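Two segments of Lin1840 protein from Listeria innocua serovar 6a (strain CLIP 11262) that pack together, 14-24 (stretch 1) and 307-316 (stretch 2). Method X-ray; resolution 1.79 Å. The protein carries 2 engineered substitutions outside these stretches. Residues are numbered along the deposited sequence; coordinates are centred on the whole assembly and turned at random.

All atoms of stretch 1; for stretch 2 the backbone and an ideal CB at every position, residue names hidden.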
# COMPACT_ATOMS: atom_id res chain seq x y z
N THR A 14 -31.01 -1.96 37.68
CA THR A 14 -32.01 -2.31 36.75
C THR A 14 -31.36 -2.53 35.37
O THR A 14 -30.21 -2.12 35.12
CB THR A 14 -33.10 -1.23 36.55
OG1 THR A 14 -32.54 -0.01 36.01
CG2 THR A 14 -33.87 -0.96 37.88
N LEU A 15 -32.11 -3.17 34.48
CA LEU A 15 -31.60 -3.36 33.11
C LEU A 15 -31.29 -1.97 32.53
O LEU A 15 -30.23 -1.80 31.95
CB LEU A 15 -32.60 -4.10 32.20
CG LEU A 15 -32.17 -4.42 30.74
CD1 LEU A 15 -30.92 -5.26 30.77
CD2 LEU A 15 -33.29 -5.09 29.97
N ASP A 16 -32.19 -1.01 32.67
CA ASP A 16 -31.98 0.28 32.04
C ASP A 16 -30.77 0.99 32.64
O ASP A 16 -30.02 1.70 31.92
CB ASP A 16 -33.21 1.17 32.13
CG ASP A 16 -34.24 0.90 31.06
OD1 ASP A 16 -34.05 0.05 30.16
OD2 ASP A 16 -35.30 1.59 31.13
N GLU A 17 -30.54 0.80 33.95
CA GLU A 17 -29.35 1.41 34.59
C GLU A 17 -28.06 0.77 34.01
O GLU A 17 -27.06 1.44 33.76
CB GLU A 17 -29.35 1.20 36.11
CG GLU A 17 -30.23 2.21 36.83
CD GLU A 17 -30.54 1.86 38.25
OE1 GLU A 17 -30.38 0.68 38.66
OE2 GLU A 17 -30.98 2.82 38.94
N LYS A 18 -28.08 -0.54 33.88
CA LYS A 18 -26.91 -1.27 33.34
C LYS A 18 -26.64 -0.83 31.92
O LYS A 18 -25.46 -0.56 31.58
CB LYS A 18 -27.08 -2.78 33.40
CG LYS A 18 -27.11 -3.26 34.81
CD LYS A 18 -27.08 -4.76 34.97
CE LYS A 18 -28.37 -5.41 34.54
NZ LYS A 18 -28.30 -6.84 34.91
N ILE A 19 -27.67 -0.69 31.10
CA ILE A 19 -27.51 -0.26 29.71
C ILE A 19 -26.84 1.14 29.65
O ILE A 19 -25.85 1.34 28.92
CB ILE A 19 -28.87 -0.27 28.95
CG1 ILE A 19 -29.46 -1.72 28.77
CG2 ILE A 19 -28.78 0.52 27.63
CD1 ILE A 19 -30.89 -1.72 28.21
N ALA A 20 -27.34 2.12 30.41
CA ALA A 20 -26.79 3.46 30.36
C ALA A 20 -25.38 3.56 30.90
O ALA A 20 -24.62 4.48 30.49
CB ALA A 20 -27.73 4.43 31.10
N GLN A 21 -25.01 2.65 31.82
CA GLN A 21 -23.66 2.61 32.35
C GLN A 21 -22.67 2.46 31.17
O GLN A 21 -21.53 2.85 31.30
CB GLN A 21 -23.46 1.42 33.38
CG GLN A 21 -22.15 1.42 34.13
CD GLN A 21 -21.82 2.63 34.95
OE1 GLN A 21 -20.64 2.88 35.22
NE2 GLN A 21 -22.84 3.31 35.48
N CYS A 22 -23.10 1.88 30.05
CA CYS A 22 -22.27 1.64 28.88
C CYS A 22 -22.28 2.78 27.84
O CYS A 22 -21.85 2.55 26.70
CB CYS A 22 -22.68 0.32 28.19
SG CYS A 22 -22.51 -1.11 29.29
N LEU A 23 -22.73 3.98 28.25
CA LEU A 23 -22.77 5.16 27.43
C LEU A 23 -21.82 6.27 27.97
O LEU A 23 -21.78 6.56 29.16
CB LEU A 23 -24.16 5.68 27.39
CG LEU A 23 -24.36 7.00 26.65
CD1 LEU A 23 -24.20 6.85 25.16
CD2 LEU A 23 -25.70 7.53 27.02
N GLN A 24 -21.08 6.86 27.06
CA GLN A 24 -20.24 8.03 27.33
C GLN A 24 -20.73 9.25 26.55
O GLN A 24 -20.98 9.16 25.34
CB GLN A 24 -18.76 7.75 27.00
CG GLN A 24 -17.80 8.83 27.41
CD GLN A 24 -16.42 8.46 27.01
OE1 GLN A 24 -16.10 8.33 25.79
NE2 GLN A 24 -15.56 8.22 28.01
N UNK A 307 -26.31 1.29 21.88
CA UNK A 307 -26.56 0.58 23.12
C UNK A 307 -27.78 1.10 23.83
O UNK A 307 -28.72 0.31 24.17
CB UNK A 307 -25.34 0.68 24.04
N UNK A 308 -27.77 2.41 24.06
CA UNK A 308 -28.84 3.02 24.86
C UNK A 308 -30.25 2.73 24.31
O UNK A 308 -31.17 2.39 25.07
CB UNK A 308 -28.62 4.53 24.93
N UNK A 309 -30.42 2.81 22.99
CA UNK A 309 -31.73 2.62 22.38
C UNK A 309 -32.07 1.16 22.03
O UNK A 309 -33.27 0.82 21.98
CB UNK A 309 -31.81 3.47 21.11
N UNK A 310 -31.09 0.29 21.89
CA UNK A 310 -31.35 -1.10 21.39
C UNK A 310 -31.08 -2.31 22.32
O UNK A 310 -31.64 -3.43 22.09
CB UNK A 310 -30.49 -1.31 20.14
N UNK A 311 -30.25 -2.14 23.35
CA UNK A 311 -29.85 -3.29 24.21
C UNK A 311 -31.05 -3.85 24.91
O UNK A 311 -31.15 -5.06 25.06
CB UNK A 311 -28.80 -2.88 25.24
N UNK A 312 -31.99 -2.99 25.33
CA UNK A 312 -33.11 -3.56 26.07
C UNK A 312 -33.92 -4.51 25.18
O UNK A 312 -34.11 -5.64 25.56
CB UNK A 312 -34.01 -2.45 26.62
N UNK A 313 -34.32 -4.10 23.99
CA UNK A 313 -35.01 -5.01 23.05
C UNK A 313 -34.24 -6.33 22.73
O UNK A 313 -34.83 -7.41 22.67
CB UNK A 313 -35.27 -4.26 21.74
N UNK A 314 -32.92 -6.22 22.46
CA UNK A 314 -32.09 -7.38 22.19
C UNK A 314 -32.10 -8.39 23.32
O UNK A 314 -32.16 -9.60 23.10
CB UNK A 314 -30.65 -6.94 21.91
N UNK A 315 -32.01 -7.89 24.54
CA UNK A 315 -31.95 -8.79 25.73
C UNK A 315 -33.32 -9.39 26.00
O UNK A 315 -33.42 -10.60 26.21
CB UNK A 315 -31.46 -8.04 26.97
N UNK A 316 -34.37 -8.55 25.97
CA UNK A 316 -35.77 -9.03 26.15
C UNK A 316 -36.12 -10.06 25.09
O UNK A 316 -36.78 -11.05 25.40
CB UNK A 316 -36.76 -7.87 26.08

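Stretch 2 is helical throughout, and its axis passes 8.9 Å from that of helix 15-21 at 138°, so the two run roughly antiparallel. Stretch 1 offers it a mainly apolar surface built from Leu-15, Ile-19, Ala-20, Cys-22 and Leu-23, with the carboxylate of Asp-16 at one margin.

At position 307 the CA-to-CB bond points toward stretch 1, with the ideal CB 4.8 Å from Cys-22 O and 4.9 Å from Ile-19 O. There is space beyond, beside Cys-22, for a medium or large side chain, aliphatic or aromatic. The residue is Tyr-307, in the m rotamer; its CD2 lies 3.8 Å from Cys-22 CB, and Cys-22 O sits near the plane of the ring, at its edge. The backbone takes part too, since Tyr-307 O lies 3.5 Å from Ile-19 CG2.

Position 308 is nearest in register to Ala-20, with 5.9 Å between Ala-20 CA and the CA of 308. Its CB points sideways, 4.8 Å from Ile-19 CG2 and 4.7 Å from Leu-23 CD2. The small side chain of Ala-20 leaves room here, and its neighbours are apolar, so valine, isoleucine, leucine or methionine would all be reasonable. Ile-308 is found. With chi1 t and chi2 p, its end comes nearer than its CB direction suggests: CD1 reaches 3.5 Å from Ala-20 CB, 4.0 Å from Leu-23 CD2 and 4.2 Å from Ile-19 CG2.

Positions 309 and 310 point away, and stretch 1 sets no constraint on them; polar residues are acceptable. They are His-309 and Glu-310, neither in contact.

Position 311 again points toward stretch 1, its ideal CB already 3.8 Å from Ile-19 CG1. An aliphatic residue is favoured, although even alanine would make this contact. Leu-311 does so through CB.

At 312 the CB points sideways, 3.6 Å from Ile-19 CD1 and 4.3 Å from both Leu-15 CD2 and Asp-16 OD1. This mixed setting suits a long chain with an apolar stem, such as lysine, arginine, glutamine or methionine, and the acidic neighbour makes a basic end attractive. Lys-312 supplies the stem: its CB lies 3.5 Å from Ile-19 CD1 and its CG 3.5 Å from Leu-15 CD2. Its CE passes 4.0 Å from Asp-16 OD1, but the end of the chain leads away and no salt bridge forms.

Position 313 has ordinary helical angles, its ideal CB points away and there is room for it, so nothing in this contact requires glycine; the residue is Gly-313. Position 314 is out of reach of stretch 1, which does not discriminate between side chains there; it is Leu-314.

Position 315 points toward stretch 1, its ideal CB 4.6 Å from Leu-15 CD2, and a branched or longer aliphatic chain could reach the leucine. Ile-315 brings its CD1 to 3.8 Å from Leu-15 CD1.

Position 316 points sideways, with nothing of stretch 1 near its CB, so polar residues are suitable. Glu-316 comes no nearer than 4.7 Å, from its CG to Leu-15 CD2.

Stretch 2 307-316: YIHELKGLIE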
# COMPACT_ATOMS: atom_id res chain seq x y z
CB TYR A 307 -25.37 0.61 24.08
CG TYR A 307 -24.19 -0.34 23.71
CD1 TYR A 307 -24.27 -1.29 22.67
CD2 TYR A 307 -22.98 -0.25 24.40
CE1 TYR A 307 -23.23 -2.14 22.40
CE2 TYR A 307 -21.94 -1.11 24.15
CZ TYR A 307 -22.04 -2.03 23.10
OH TYR A 307 -21.05 -2.92 22.86
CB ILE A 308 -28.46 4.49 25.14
CG1 ILE A 308 -29.19 5.00 26.39
CG2 ILE A 308 -28.73 5.40 23.97
CD1 ILE A 308 -28.45 4.70 27.67
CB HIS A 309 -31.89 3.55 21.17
CG HIS A 309 -31.92 5.00 21.52
ND1 HIS A 309 -32.51 5.48 22.67
CD2 HIS A 309 -31.41 6.09 20.89
CE1 HIS A 309 -32.34 6.79 22.75
NE2 HIS A 309 -31.69 7.19 21.67
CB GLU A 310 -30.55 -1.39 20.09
CG GLU A 310 -30.75 -0.33 19.04
CD GLU A 310 -32.09 -0.39 18.35
OE1 GLU A 310 -32.88 -1.35 18.54
OE2 GLU A 310 -32.35 0.54 17.54
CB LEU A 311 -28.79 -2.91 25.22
CG LEU A 311 -27.35 -2.75 24.70
CD1 LEU A 311 -26.41 -2.55 25.86
CD2 LEU A 311 -26.89 -3.99 23.96
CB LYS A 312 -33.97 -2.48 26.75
CG LYS A 312 -35.04 -3.11 27.65
CD LYS A 312 -36.38 -2.71 27.13
CE LYS A 312 -36.63 -1.25 27.44
NZ LYS A 312 -38.10 -1.09 27.50
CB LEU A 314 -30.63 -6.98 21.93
CG LEU A 314 -30.41 -6.29 20.58
CD1 LEU A 314 -29.09 -5.49 20.56
CD2 LEU A 314 -30.41 -7.24 19.37
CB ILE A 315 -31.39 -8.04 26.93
CG1 ILE A 315 -29.91 -7.83 26.72
CG2 ILE A 315 -31.57 -8.77 28.25
CD1 ILE A 315 -29.36 -6.80 27.66
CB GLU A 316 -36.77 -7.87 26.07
CG GLU A 316 -36.66 -7.00 27.30
CD GLU A 316 -37.67 -5.89 27.34
OE1 GLU A 316 -38.18 -5.49 26.26
OE2 GLU A 316 -37.90 -5.39 28.47
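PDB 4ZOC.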